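Local coordinates for PelD (PDB 4EU0), which binds cyclic di-GMP, chiefly through its GGDEF-like domain, and as such an effector is involved in pellicle formation by Pseudomonas aeruginosa, at residues 200-205 / 249-254; 217-221 / 289-295; 267-271 / 284-289. All coordinates share one frame. Residue numbers count along the deposited sequence, not the author numbering.

Contact 1: residues 200-205 / 249-254; sequences EVQRLL and LFAERF
Residues 200-205 and 249-253 are both helical, and their short axes pass 11.0 Å apart with N-to-C directions at 133°; Leu204 CA and Phe250 CA, 7.5 Å apart, are the closest CA pair. Phe254 leaves helical geometry (phi/psi -114/-174), although Phe254 N donates to Phe250 O at 2.9 Å. Two polar links join Glu200 and Arg253. Arg253 (chi1 t, chi2 p) donates NH2 to Glu200 OE1 at 2.9 Å, N-H...O angle 164°, forming a salt bridge. A water accepts from Arg253 NE (3.1 Å) and donates to Glu200 OE1 and Glu200 O (both 2.8 Å); Glu200 O also accepts from Leu204 N at 3.1 Å. Leu204 (chi1 t, chi2 p) sets CD2 3.8 Å from the Phe250 ring centroid, a CH-pi contact over the face, and CD1 3.7 Å from Leu249 CG. Val201 CG1 meets Phe250 CE1 at 3.6 Å, and Val201 CG2 lies 3.8 Å from Phe254 CZ. Such oblique helix-helix packing joins helices 198-207 and 236-253 in a GGDEF-like alpha/beta domain.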
ATOM      1  N   GLU A 200      13.054  25.931  -0.615  1.00 14.26           N
ATOM      2  CA  GLU A 200      14.224  25.057  -0.735  1.00 13.83           C
ATOM      3  C   GLU A 200      14.179  23.868   0.217  1.00 12.62           C
ATOM      4  O   GLU A 200      14.634  22.778  -0.133  1.00 13.03           O
ATOM      5  CB  GLU A 200      15.535  25.832  -0.606  1.00 13.80           C
ATOM      6  CG  GLU A 200      15.802  26.729  -1.807  1.00 15.61           C
ATOM      7  CD  GLU A 200      15.963  25.952  -3.090  1.00 16.38           C
ATOM      8  OE1 GLU A 200      16.712  24.950  -3.096  1.00 15.67           O
ATOM      9  OE2 GLU A 200      15.359  26.358  -4.109  1.00 18.76           O
ATOM     10  N   VAL A 201      13.624  24.072   1.409  1.00 12.44           N
ATOM     11  CA  VAL A 201      13.416  22.953   2.337  1.00 11.92           C
ATOM     12  C   VAL A 201      12.456  21.942   1.704  1.00 11.79           C
ATOM     13  O   VAL A 201      12.714  20.726   1.703  1.00 11.85           O
ATOM     14  CB  VAL A 201      12.880  23.442   3.706  1.00 11.79           C
ATOM     15  CG1 VAL A 201      12.466  22.266   4.566  1.00 12.05           C
ATOM     16  CG2 VAL A 201      13.950  24.260   4.420  1.00 12.01           C
ATOM     17  N   GLN A 202      11.364  22.440   1.133  1.00 12.33           N
ATOM     18  CA  GLN A 202      10.390  21.547   0.497  1.00 13.03           C
ATOM     19  C   GLN A 202      11.026  20.752  -0.642  1.00 13.48           C
ATOM     20  O   GLN A 202      10.796  19.543  -0.770  1.00 13.46           O
ATOM     21  CB  GLN A 202       9.172  22.314  -0.008  1.00 14.21           C
ATOM     22  CG  GLN A 202       8.007  21.402  -0.409  1.00 15.64           C
ATOM     23  CD  GLN A 202       6.819  22.190  -0.916  1.00 19.63           C
ATOM     24  OE1 GLN A 202       6.242  23.000  -0.187  1.00 21.20           O
ATOM     25  NE2 GLN A 202       6.445  21.955  -2.169  1.00 21.05           N
ATOM     26  N   ARG A 203      11.848  21.417  -1.447  1.00 13.66           N
ATOM     27  CA  ARG A 203      12.492  20.736  -2.562  1.00 14.09           C
ATOM     28  C   ARG A 203      13.419  19.629  -2.079  1.00 13.84           C
ATOM     29  O   ARG A 203      13.507  18.568  -2.707  1.00 13.87           O
ATOM     30  CB  ARG A 203      13.246  21.725  -3.446  1.00 14.64           C
ATOM     31  CG  ARG A 203      12.330  22.554  -4.309  1.00 16.31           C
ATOM     32  CD  ARG A 203      13.080  23.671  -4.995  1.00 18.02           C
ATOM     33  NE  ARG A 203      12.222  24.400  -5.927  1.00 20.11           N
ATOM     34  CZ  ARG A 203      12.009  24.047  -7.190  1.00 22.29           C
ATOM     35  NH1 ARG A 203      12.602  22.971  -7.700  1.00 23.04           N
ATOM     36  NH2 ARG A 203      11.206  24.779  -7.952  1.00 25.57           N
ATOM     37  N   LEU A 204      14.117  19.879  -0.969  1.00 13.48           N
ATOM     38  CA  LEU A 204      14.985  18.856  -0.393  1.00 13.65           C
ATOM     39  C   LEU A 204      14.154  17.678   0.125  1.00 13.09           C
ATOM     40  O   LEU A 204      14.501  16.521  -0.086  1.00 12.63           O
ATOM     41  CB  LEU A 204      15.889  19.451   0.705  1.00 14.29           C
ATOM     42  CG  LEU A 204      17.043  18.561   1.181  1.00 15.65           C
ATOM     43  CD1 LEU A 204      18.110  18.418   0.107  1.00 18.54           C
ATOM     44  CD2 LEU A 204      17.654  19.115   2.463  1.00 16.58           C
ATOM     45  N   LEU A 205      13.046  17.977   0.793  1.00 12.85           N
ATOM     46  CA  LEU A 205      12.152  16.922   1.282  1.00 12.80           C
ATOM     47  C   LEU A 205      11.573  16.113   0.110  1.00 13.47           C
ATOM     48  O   LEU A 205      11.558  14.876   0.151  1.00 14.35           O
ATOM     49  CB  LEU A 205      11.052  17.525   2.162  1.00 12.94           C
ATOM     50  CG  LEU A 205      11.494  18.025   3.538  1.00 12.33           C
ATOM     51  CD1 LEU A 205      10.373  18.870   4.144  1.00 14.54           C
ATOM     52  CD2 LEU A 205      11.878  16.849   4.476  1.00 16.29           C
ATOM     53  N   LEU A 249      20.999  14.721   5.243  1.00 15.37           N
ATOM     54  CA  LEU A 249      20.731  15.384   3.968  1.00 15.20           C
ATOM     55  C   LEU A 249      20.599  16.900   4.156  1.00 14.66           C
ATOM     56  O   LEU A 249      21.182  17.669   3.407  1.00 14.21           O
ATOM     57  CB  LEU A 249      19.470  14.779   3.335  1.00 15.64           C
ATOM     58  CG  LEU A 249      18.871  15.319   2.047  1.00 18.11           C
ATOM     59  CD1 LEU A 249      19.811  15.169   0.873  1.00 19.49           C
ATOM     60  CD2 LEU A 249      17.587  14.571   1.786  1.00 19.79           C
ATOM     61  N   PHE A 250      19.824  17.316   5.159  1.00 13.33           N
ATOM     62  CA  PHE A 250      19.675  18.737   5.499  1.00 13.55           C
ATOM     63  C   PHE A 250      20.995  19.380   5.890  1.00 13.58           C
ATOM     64  O   PHE A 250      21.239  20.549   5.562  1.00 13.45           O
ATOM     65  CB  PHE A 250      18.695  18.913   6.653  1.00 12.85           C
ATOM     66  CG  PHE A 250      17.268  19.079   6.226  1.00 15.39           C
ATOM     67  CD1 PHE A 250      16.676  20.339   6.223  1.00 17.68           C
ATOM     68  CD2 PHE A 250      16.507  17.978   5.852  1.00 18.11           C
ATOM     69  CE1 PHE A 250      15.338  20.495   5.849  1.00 19.00           C
ATOM     70  CE2 PHE A 250      15.175  18.118   5.468  1.00 18.03           C
ATOM     71  CZ  PHE A 250      14.582  19.377   5.472  1.00 18.98           C
ATOM     72  N   ALA A 251      21.837  18.642   6.615  1.00 13.84           N
ATOM     73  CA  ALA A 251      23.157  19.162   6.993  1.00 15.10           C
ATOM     74  C   ALA A 251      24.016  19.399   5.759  1.00 16.16           C
ATOM     75  O   ALA A 251      24.721  20.396   5.686  1.00 17.03           O
ATOM     76  CB  ALA A 251      23.872  18.224   7.969  1.00 15.77           C
ATOM     77  N   GLU A 252      23.946  18.481   4.794  1.00 16.61           N
ATOM     78  CA  GLU A 252      24.686  18.639   3.541  1.00 18.08           C
ATOM     79  C   GLU A 252      24.166  19.849   2.755  1.00 16.89           C
ATOM     80  O   GLU A 252      24.947  20.633   2.205  1.00 17.05           O
ATOM     81  CB  GLU A 252      24.578  17.373   2.685  1.00 19.46           C
ATOM     82  CG  GLU A 252      25.430  16.209   3.184  1.00 25.29           C
ATOM     83  CD  GLU A 252      25.338  14.965   2.304  1.00 31.98           C
ATOM     84  OE1 GLU A 252      24.679  15.014   1.234  1.00 34.69           O
ATOM     85  OE2 GLU A 252      25.936  13.932   2.691  1.00 35.67           O
ATOM     86  N   ARG A 253      22.846  19.986   2.705  1.00 15.28           N
ATOM     87  CA  ARG A 253      22.222  21.020   1.878  1.00 14.95           C
ATOM     88  C   ARG A 253      22.374  22.430   2.440  1.00 15.58           C
ATOM     89  O   ARG A 253      22.699  23.356   1.707  1.00 15.35           O
ATOM     90  CB  ARG A 253      20.748  20.700   1.651  1.00 13.60           C
ATOM     91  CG  ARG A 253      19.946  21.790   0.947  1.00 12.87           C
ATOM     92  CD  ARG A 253      20.446  22.062  -0.471  1.00 14.27           C
ATOM     93  NE  ARG A 253      19.653  23.143  -1.040  1.00 15.13           N
ATOM     94  CZ  ARG A 253      19.863  24.431  -0.811  1.00 15.86           C
ATOM     95  NH1 ARG A 253      20.880  24.837  -0.052  1.00 16.05           N
ATOM     96  NH2 ARG A 253      19.060  25.320  -1.377  1.00 17.79           N
ATOM     97  N   PHE A 254      22.119  22.579   3.734  1.00 16.18           N
ATOM     98  CA  PHE A 254      22.097  23.882   4.375  1.00 17.83           C
ATOM     99  C   PHE A 254      23.266  23.898   5.352  1.00 20.57           C
ATOM    100  O   PHE A 254      24.058  22.964   5.368  1.00 22.32           O
ATOM    101  CB  PHE A 254      20.757  24.084   5.101  1.00 16.40           C
ATOM    102  CG  PHE A 254      19.548  24.050   4.190  1.00 14.88           C
ATOM    103  CD1 PHE A 254      19.227  25.150   3.394  1.00 14.60           C
ATOM    104  CD2 PHE A 254      18.730  22.920   4.134  1.00 13.71           C
ATOM    105  CE1 PHE A 254      18.108  25.129   2.565  1.00 14.09           C
ATOM    106  CE2 PHE A 254      17.602  22.885   3.315  1.00 12.54           C
ATOM    107  CZ  PHE A 254      17.288  23.992   2.528  1.00 13.18           C
TER
HETATM  108  O   HOH W   1      16.820  22.393  -1.903  1.00  4.90           O

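Contact 2: residues 217-221 / 289-295; sequences RLRND and CGLNDQQ
The extended end of strand 214-219 meets the loop that follows helix 280-288. Leu218 points its CB toward this loop: Leu218 CD1 lies 3.7 Å from Leu291 CD1, and Leu218 CA is 7.4 Å from Gln295 CA. The CA-to-CB bond of Arg219 points away, and its NH1 bonds to Gly223 O; its backbone makes the contact. Arg219 O accepts from Gln295 NE2 at 2.7 Å, while a water accepts from Arg219 N (2.9 Å) and Gln295 NE2 (2.8 Å). Asn220, chi1 p, follows, with Asn220 CA 5.1 Å from Gly290 CA. Its ND2 donates to Cys289 O at 3.3 Å, and its OD1 accepts from Glu222 N and Arg224 N in the turn beyond the strand. Asp221 N then donates to Gly290 O at 3.0 Å. Gly290 has phi/psi 72/31, and a CB there would lie 2.5 Å from Asp221 OD1, so glycine suits both the phi and the close approach. Farther along, Asn292 OD1 accepts from Gln294 N (3.0 Å), and Gln295 OE1 accepts from Asn292 N (3.1 Å), which orients the amide for Arg219. The arrangement is an edge strand tied to a post-helix loop, with a positive-phi glycine after the helix and an Asx turn at Asn292.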
ATOM      1  N   ARG A 217       2.106  17.750  -1.184  1.00 17.78           N
ATOM      2  CA  ARG A 217       2.528  19.138  -1.015  1.00 18.53           C
ATOM      3  C   ARG A 217       1.279  19.993  -0.860  1.00 19.41           C
ATOM      4  O   ARG A 217       0.459  20.083  -1.786  1.00 20.61           O
ATOM      5  CB  ARG A 217       3.348  19.600  -2.226  1.00 19.46           C
ATOM      6  CG  ARG A 217       4.488  18.648  -2.603  1.00 21.42           C
ATOM      7  CD  ARG A 217       4.948  18.803  -4.060  1.00 25.76           C
ATOM      8  NE  ARG A 217       3.866  18.580  -5.025  1.00 29.78           N
ATOM      9  CZ  ARG A 217       4.034  18.460  -6.341  1.00 32.77           C
ATOM     10  NH1 ARG A 217       5.250  18.514  -6.873  1.00 35.11           N
ATOM     11  NH2 ARG A 217       2.982  18.272  -7.129  1.00 34.03           N
ATOM     12  N   LEU A 218       1.127  20.604   0.313  1.00 18.54           N
ATOM     13  CA  LEU A 218      -0.095  21.334   0.647  1.00 19.59           C
ATOM     14  C   LEU A 218       0.211  22.690   1.257  1.00 19.45           C
ATOM     15  O   LEU A 218       1.342  22.964   1.656  1.00 18.25           O
ATOM     16  CB  LEU A 218      -0.940  20.518   1.640  1.00 19.52           C
ATOM     17  CG  LEU A 218      -1.411  19.120   1.221  1.00 19.81           C
ATOM     18  CD1 LEU A 218      -2.030  18.409   2.398  1.00 20.10           C
ATOM     19  CD2 LEU A 218      -2.386  19.194   0.059  1.00 20.10           C
ATOM     20  N   ARG A 219      -0.811  23.541   1.307  1.00 20.94           N
ATOM     21  CA  ARG A 219      -0.762  24.768   2.088  1.00 21.72           C
ATOM     22  C   ARG A 219      -1.824  24.662   3.172  1.00 22.60           C
ATOM     23  O   ARG A 219      -2.971  24.354   2.876  1.00 23.52           O
ATOM     24  CB  ARG A 219      -1.033  25.987   1.199  1.00 23.26           C
ATOM     25  CG  ARG A 219       0.067  26.270   0.182  1.00 24.06           C
ATOM     26  CD  ARG A 219       1.202  27.070   0.816  1.00 23.46           C
ATOM     27  NE  ARG A 219       2.234  27.443  -0.153  1.00 22.76           N
ATOM     28  CZ  ARG A 219       3.100  28.436   0.022  1.00 23.56           C
ATOM     29  NH1 ARG A 219       3.055  29.179   1.123  1.00 22.23           N
ATOM     30  NH2 ARG A 219       4.008  28.697  -0.912  1.00 23.59           N
ATOM     31  N   ASN A 220      -1.452  24.905   4.425  1.00 22.59           N
ATOM     32  CA  ASN A 220      -2.443  24.839   5.504  1.00 23.79           C
ATOM     33  C   ASN A 220      -3.249  26.135   5.678  1.00 25.66           C
ATOM     34  O   ASN A 220      -3.079  27.088   4.910  1.00 26.07           O
ATOM     35  CB  ASN A 220      -1.820  24.347   6.823  1.00 23.20           C
ATOM     36  CG  ASN A 220      -0.948  25.387   7.519  1.00 23.63           C
ATOM     37  OD1 ASN A 220      -0.860  26.553   7.115  1.00 23.17           O
ATOM     38  ND2 ASN A 220      -0.288  24.956   8.589  1.00 24.61           N
ATOM     39  N   ASP A 221      -4.121  26.159   6.683  1.00 27.06           N
ATOM     40  CA  ASP A 221      -5.020  27.293   6.903  1.00 29.70           C
ATOM     41  C   ASP A 221      -4.311  28.575   7.362  1.00 30.10           C
ATOM     42  O   ASP A 221      -4.916  29.647   7.379  1.00 31.56           O
ATOM     43  CB  ASP A 221      -6.144  26.907   7.879  1.00 31.38           C
ATOM     44  CG  ASP A 221      -5.634  26.598   9.279  1.00 32.32           C
ATOM     45  OD1 ASP A 221      -4.407  26.449   9.474  1.00 32.17           O
ATOM     46  OD2 ASP A 221      -6.479  26.511  10.196  1.00 36.94           O
ATOM     47  N   CYS A 289      -2.261  19.990  11.937  1.00 22.58           N
ATOM     48  CA  CYS A 289      -1.589  20.401  10.703  1.00 21.67           C
ATOM     49  C   CYS A 289      -2.342  21.498   9.958  1.00 22.40           C
ATOM     50  O   CYS A 289      -1.811  22.081   9.013  1.00 21.22           O
ATOM     51  CB  CYS A 289      -1.352  19.207   9.772  1.00 20.31           C
ATOM     52  SG  CYS A 289      -0.283  17.930  10.453  1.00 19.82           S
ATOM     53  N   GLY A 290      -3.579  21.763  10.378  1.00 23.70           N
ATOM     54  CA  GLY A 290      -4.385  22.843   9.813  1.00 25.83           C
ATOM     55  C   GLY A 290      -4.873  22.563   8.407  1.00 25.56           C
ATOM     56  O   GLY A 290      -5.039  23.487   7.608  1.00 26.27           O
ATOM     57  N   LEU A 291      -5.100  21.286   8.110  1.00 25.60           N
ATOM     58  CA  LEU A 291      -5.548  20.865   6.788  1.00 26.23           C
ATOM     59  C   LEU A 291      -7.052  20.615   6.808  1.00 28.26           C
ATOM     60  O   LEU A 291      -7.704  20.772   7.848  1.00 29.65           O
ATOM     61  CB  LEU A 291      -4.785  19.613   6.328  1.00 24.19           C
ATOM     62  CG  LEU A 291      -3.245  19.638   6.375  1.00 23.07           C
ATOM     63  CD1 LEU A 291      -2.657  18.271   6.048  1.00 21.17           C
ATOM     64  CD2 LEU A 291      -2.672  20.704   5.437  1.00 23.48           C
ATOM     65  N   ASN A 292      -7.607  20.250   5.655  1.00 29.50           N
ATOM     66  CA  ASN A 292      -9.046  19.977   5.550  1.00 31.87           C
ATOM     67  C   ASN A 292      -9.359  18.769   4.672  1.00 31.85           C
ATOM     68  O   ASN A 292      -8.483  18.250   3.982  1.00 30.26           O
ATOM     69  CB  ASN A 292      -9.831  21.221   5.099  1.00 34.10           C
ATOM     70  CG  ASN A 292      -9.409  21.727   3.729  1.00 34.78           C
ATOM     71  OD1 ASN A 292      -9.367  20.974   2.754  1.00 34.69           O
ATOM     72  ND2 ASN A 292      -9.102  23.017   3.649  1.00 36.15           N
ATOM     73  N   ASP A 293     -10.618  18.333   4.701  1.00 34.03           N
ATOM     74  CA  ASP A 293     -11.054  17.136   3.980  1.00 34.59           C
ATOM     75  C   ASP A 293     -11.010  17.267   2.454  1.00 34.94           C
ATOM     76  O   ASP A 293     -11.163  16.273   1.740  1.00 34.78           O
ATOM     77  CB  ASP A 293     -12.456  16.709   4.450  1.00 36.55           C
ATOM     78  CG  ASP A 293     -13.508  17.789   4.240  1.00 39.47           C
ATOM     79  OD1 ASP A 293     -13.176  18.995   4.292  1.00 41.72           O
ATOM     80  OD2 ASP A 293     -14.682  17.428   4.042  1.00 41.73           O
ATOM     81  N   GLN A 294     -10.799  18.486   1.960  1.00 35.74           N
ATOM     82  CA  GLN A 294     -10.641  18.711   0.524  1.00 36.35           C
ATOM     83  C   GLN A 294      -9.207  18.425   0.083  1.00 34.73           C
ATOM     84  O   GLN A 294      -8.954  18.167  -1.097  1.00 34.46           O
ATOM     85  CB  GLN A 294     -11.052  20.137   0.136  1.00 38.44           C
ATOM     86  CG  GLN A 294     -12.451  20.567   0.609  1.00 41.37           C
ATOM     87  CD  GLN A 294     -13.591  19.693   0.079  1.00 44.82           C
ATOM     88  OE1 GLN A 294     -13.499  19.095  -0.998  1.00 45.69           O
ATOM     89  NE2 GLN A 294     -14.681  19.631   0.840  1.00 46.81           N
ATOM     90  N   GLN A 295      -8.286  18.459   1.046  1.00 33.30           N
ATOM     91  CA  GLN A 295      -6.857  18.258   0.803  1.00 32.13           C
ATOM     92  C   GLN A 295      -6.410  16.815   1.033  1.00 31.14           C
ATOM     93  O   GLN A 295      -5.606  16.275   0.266  1.00 30.51           O
ATOM     94  CB  GLN A 295      -6.036  19.193   1.697  1.00 31.51           C
ATOM     95  CG  GLN A 295      -6.127  20.655   1.318  1.00 32.52           C
ATOM     96  CD  GLN A 295      -5.475  21.561   2.341  1.00 33.23           C
ATOM     97  OE1 GLN A 295      -5.823  21.539   3.525  1.00 33.68           O
ATOM     98  NE2 GLN A 295      -4.535  22.377   1.887  1.00 31.74           N
TER
HETATM   99  O   HOH W   2      -3.102  22.862  -0.414  1.00 15.62           O

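Contact 3: residues 267-271 / 284-289; sequences IRQYE and FLFNEC
Helix 284-288 runs at 148° to strand 267-271, with short axes 10.7 Å apart; the register pairs Tyr270 with Phe284 (CA-CA 7.3 Å) and Arg268 with Cys289 (8.0 Å). Phe284, chi1 t, directs its ring at the strand. Tyr270 CB stands 3.5 Å from the ring centroid and 4° off its normal, a CH-pi contact, while Arg268 CB lies 3.7 Å from Phe284 CE1. The Tyr270 and Phe284 rings are oblique, with planes at 39° and centroids 5.3 Å apart. Phe284 also opens a wider pi-type turn, in which Phe284 O accepts from Cys289 N at 3.0 Å. Glu288 places its O over a face of the Arg268 guanidinium, 3.4 Å from CZ. Its OE2 is 4.3 Å from Arg268 NH1, beyond salt-bridge range, but one water bridges them, donating to OE2 (3.2 Å) and accepting from NH1 (2.7 Å). Cys289 SG packs 3.9 Å from Arg268 CD. Arg268 NH2 also salt-bridges Glu191 of the antiparallel neighbour, strand 185-192; edge strand 265-272 turns its other face to helix 236-253 through Ile267.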
ATOM      1  N   ILE A 267       8.185  19.615  12.966  1.00 15.14           N
ATOM      2  CA  ILE A 267       7.916  18.198  12.666  1.00 14.46           C
ATOM      3  C   ILE A 267       6.767  17.665  13.524  1.00 15.12           C
ATOM      4  O   ILE A 267       6.770  17.819  14.740  1.00 15.03           O
ATOM      5  CB  ILE A 267       9.159  17.307  12.937  1.00 14.44           C
ATOM      6  CG1 ILE A 267      10.381  17.814  12.162  1.00 15.57           C
ATOM      7  CG2 ILE A 267       8.868  15.833  12.598  1.00 14.35           C
ATOM      8  CD1 ILE A 267      11.705  17.381  12.805  1.00 17.68           C
ATOM      9  N   ARG A 268       5.793  17.043  12.868  1.00 14.18           N
ATOM     10  CA  ARG A 268       4.683  16.404  13.548  1.00 15.60           C
ATOM     11  C   ARG A 268       4.615  14.988  13.021  1.00 14.89           C
ATOM     12  O   ARG A 268       4.702  14.767  11.823  1.00 14.40           O
ATOM     13  CB  ARG A 268       3.373  17.150  13.250  1.00 16.26           C
ATOM     14  CG  ARG A 268       3.323  18.600  13.751  1.00 19.93           C
ATOM     15  CD  ARG A 268       2.503  19.481  12.773  1.00 23.99           C
ATOM     16  NE  ARG A 268       2.442  20.905  13.142  1.00 25.43           N
ATOM     17  CZ  ARG A 268       1.937  21.349  14.290  1.00 25.21           C
ATOM     18  NH1 ARG A 268       1.476  20.485  15.177  1.00 27.78           N
ATOM     19  NH2 ARG A 268       1.901  22.649  14.566  1.00 25.79           N
ATOM     20  N   GLN A 269       4.485  14.025  13.924  1.00 15.60           N
ATOM     21  CA  GLN A 269       4.530  12.611  13.565  1.00 16.08           C
ATOM     22  C   GLN A 269       3.272  11.917  14.057  1.00 16.15           C
ATOM     23  O   GLN A 269       2.785  12.205  15.149  1.00 16.74           O
ATOM     24  CB  GLN A 269       5.775  11.975  14.194  1.00 17.18           C
ATOM     25  CG  GLN A 269       6.032  10.528  13.831  1.00 20.11           C
ATOM     26  CD  GLN A 269       7.296   9.961  14.484  1.00 22.06           C
ATOM     27  OE1 GLN A 269       8.166  10.694  14.950  1.00 21.68           O
ATOM     28  NE2 GLN A 269       7.400   8.643  14.495  1.00 25.76           N
ATOM     29  N   TYR A 270       2.743  11.015  13.237  1.00 15.39           N
ATOM     30  CA  TYR A 270       1.595  10.202  13.607  1.00 16.77           C
ATOM     31  C   TYR A 270       1.894   8.745  13.271  1.00 16.91           C
ATOM     32  O   TYR A 270       2.050   8.393  12.102  1.00 14.71           O
ATOM     33  CB  TYR A 270       0.347  10.689  12.860  1.00 17.08           C
ATOM     34  CG  TYR A 270      -0.919   9.938  13.202  1.00 18.27           C
ATOM     35  CD1 TYR A 270      -1.764  10.386  14.215  1.00 20.88           C
ATOM     36  CD2 TYR A 270      -1.270   8.783  12.510  1.00 19.17           C
ATOM     37  CE1 TYR A 270      -2.928   9.704  14.527  1.00 22.70           C
ATOM     38  CE2 TYR A 270      -2.437   8.087  12.817  1.00 19.87           C
ATOM     39  CZ  TYR A 270      -3.253   8.555  13.830  1.00 22.35           C
ATOM     40  OH  TYR A 270      -4.406   7.873  14.146  1.00 24.53           O
ATOM     41  N   GLU A 271       1.964   7.895  14.295  1.00 18.86           N
ATOM     42  CA  GLU A 271       2.203   6.465  14.061  1.00 20.64           C
ATOM     43  C   GLU A 271       0.874   5.752  13.902  1.00 21.63           C
ATOM     44  O   GLU A 271       0.010   5.834  14.782  1.00 22.63           O
ATOM     45  CB  GLU A 271       3.001   5.836  15.206  1.00 21.60           C
ATOM     46  CG  GLU A 271       4.494   6.155  15.193  1.00 24.56           C
ATOM     47  CD  GLU A 271       5.292   5.240  16.110  1.00 27.73           C
ATOM     48  OE1 GLU A 271       4.724   4.235  16.587  1.00 30.75           O
ATOM     49  OE2 GLU A 271       6.485   5.515  16.353  1.00 28.02           O
ATOM     50  N   PHE A 284      -5.041  14.973  14.052  1.00 21.61           N
ATOM     51  CA  PHE A 284      -3.683  15.198  13.581  1.00 20.16           C
ATOM     52  C   PHE A 284      -3.670  16.054  12.313  1.00 19.96           C
ATOM     53  O   PHE A 284      -2.997  17.080  12.257  1.00 19.25           O
ATOM     54  CB  PHE A 284      -2.983  13.861  13.347  1.00 19.34           C
ATOM     55  CG  PHE A 284      -1.599  13.991  12.764  1.00 18.04           C
ATOM     56  CD1 PHE A 284      -0.534  14.408  13.556  1.00 19.38           C
ATOM     57  CD2 PHE A 284      -1.356  13.696  11.423  1.00 17.03           C
ATOM     58  CE1 PHE A 284       0.753  14.528  13.008  1.00 18.26           C
ATOM     59  CE2 PHE A 284      -0.072  13.809  10.870  1.00 18.93           C
ATOM     60  CZ  PHE A 284       0.984  14.224  11.666  1.00 17.72           C
ATOM     61  N   LEU A 285      -4.425  15.641  11.303  1.00 19.94           N
ATOM     62  CA  LEU A 285      -4.370  16.335  10.013  1.00 20.14           C
ATOM     63  C   LEU A 285      -5.200  17.615   9.955  1.00 21.99           C
ATOM     64  O   LEU A 285      -4.731  18.609   9.407  1.00 21.67           O
ATOM     65  CB  LEU A 285      -4.748  15.397   8.859  1.00 19.42           C
ATOM     66  CG  LEU A 285      -3.800  14.226   8.584  1.00 18.30           C
ATOM     67  CD1 LEU A 285      -4.406  13.303   7.523  1.00 20.74           C
ATOM     68  CD2 LEU A 285      -2.404  14.687   8.162  1.00 17.27           C
ATOM     69  N   PHE A 286      -6.414  17.602  10.523  1.00 24.26           N
ATOM     70  CA  PHE A 286      -7.354  18.724  10.361  1.00 26.68           C
ATOM     71  C   PHE A 286      -7.297  19.804  11.439  1.00 28.58           C
ATOM     72  O   PHE A 286      -7.844  20.906  11.257  1.00 30.69           O
ATOM     73  CB  PHE A 286      -8.802  18.227  10.217  1.00 28.07           C
ATOM     74  CG  PHE A 286      -9.036  17.347   9.022  1.00 27.95           C
ATOM     75  CD1 PHE A 286      -8.182  17.386   7.922  1.00 27.53           C
ATOM     76  CD2 PHE A 286     -10.126  16.487   8.992  1.00 30.24           C
ATOM     77  CE1 PHE A 286      -8.401  16.568   6.824  1.00 27.89           C
ATOM     78  CE2 PHE A 286     -10.361  15.668   7.891  1.00 30.73           C
ATOM     79  CZ  PHE A 286      -9.496  15.713   6.804  1.00 28.84           C
ATOM     80  N   ASN A 287      -6.694  19.475  12.577  1.00 28.55           N
ATOM     81  CA  ASN A 287      -6.506  20.443  13.646  1.00 29.72           C
ATOM     82  C   ASN A 287      -5.030  20.812  13.771  1.00 28.13           C
ATOM     83  O   ASN A 287      -4.654  21.972  13.581  1.00 28.45           O
ATOM     84  CB  ASN A 287      -7.068  19.913  14.970  1.00 31.58           C
ATOM     85  CG  ASN A 287      -6.810  20.852  16.139  1.00 33.99           C
ATOM     86  OD1 ASN A 287      -5.671  21.033  16.566  1.00 35.94           O
ATOM     87  ND2 ASN A 287      -7.871  21.440  16.671  1.00 37.20           N
ATOM     88  N   GLU A 288      -4.196  19.821  14.070  1.00 26.50           N
ATOM     89  CA  GLU A 288      -2.778  20.070  14.321  1.00 25.73           C
ATOM     90  C   GLU A 288      -2.035  20.605  13.099  1.00 24.01           C
ATOM     91  O   GLU A 288      -1.275  21.569  13.214  1.00 24.02           O
ATOM     92  CB  GLU A 288      -2.084  18.819  14.856  1.00 25.22           C
ATOM     93  CG  GLU A 288      -2.651  18.300  16.169  1.00 29.55           C
ATOM     94  CD  GLU A 288      -1.849  17.150  16.723  1.00 33.39           C
ATOM     95  OE1 GLU A 288      -2.347  16.003  16.678  1.00 36.48           O
ATOM     96  OE2 GLU A 288      -0.712  17.384  17.188  1.00 35.89           O
ATOM     97  N   CYS A 289      -2.261  19.990  11.937  1.00 22.58           N
ATOM     98  CA  CYS A 289      -1.589  20.401  10.703  1.00 21.67           C
ATOM     99  C   CYS A 289      -2.342  21.498   9.958  1.00 22.40           C
ATOM    100  O   CYS A 289      -1.811  22.081   9.013  1.00 21.22           O
ATOM    101  CB  CYS A 289      -1.352  19.207   9.772  1.00 20.31           C
ATOM    102  SG  CYS A 289      -0.283  17.930  10.453  1.00 19.82           S
TER
HETATM  103  O   HOH W   3      -0.319  20.559  17.149  1.00 51.44           O

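How the contacts relate
All three contacts pack around the four-stranded antiparallel sheet of the GGDEF-like domain. Contacts 2 and 3, with centres 11 Å apart, share Cys289, and Leu291 N lies 3.0 Å from Leu285 O, a probable hydrogen bond. Together they bring helix 280-288 and its following loop to both edge strands, 214-219 and 265-272. Contact 1 lies 22 Å from contact 2 between centres, yet they touch where Gln202 NE2 is 3.9 Å from Arg217 CG; contact 3, centred 21 Å away, does not touch it. The side chain of Leu249 in contact 1 is about 9 Å from the bound cyclic di-GMP; the side chain of Gln269 in contact 3 is about 11 Å from it.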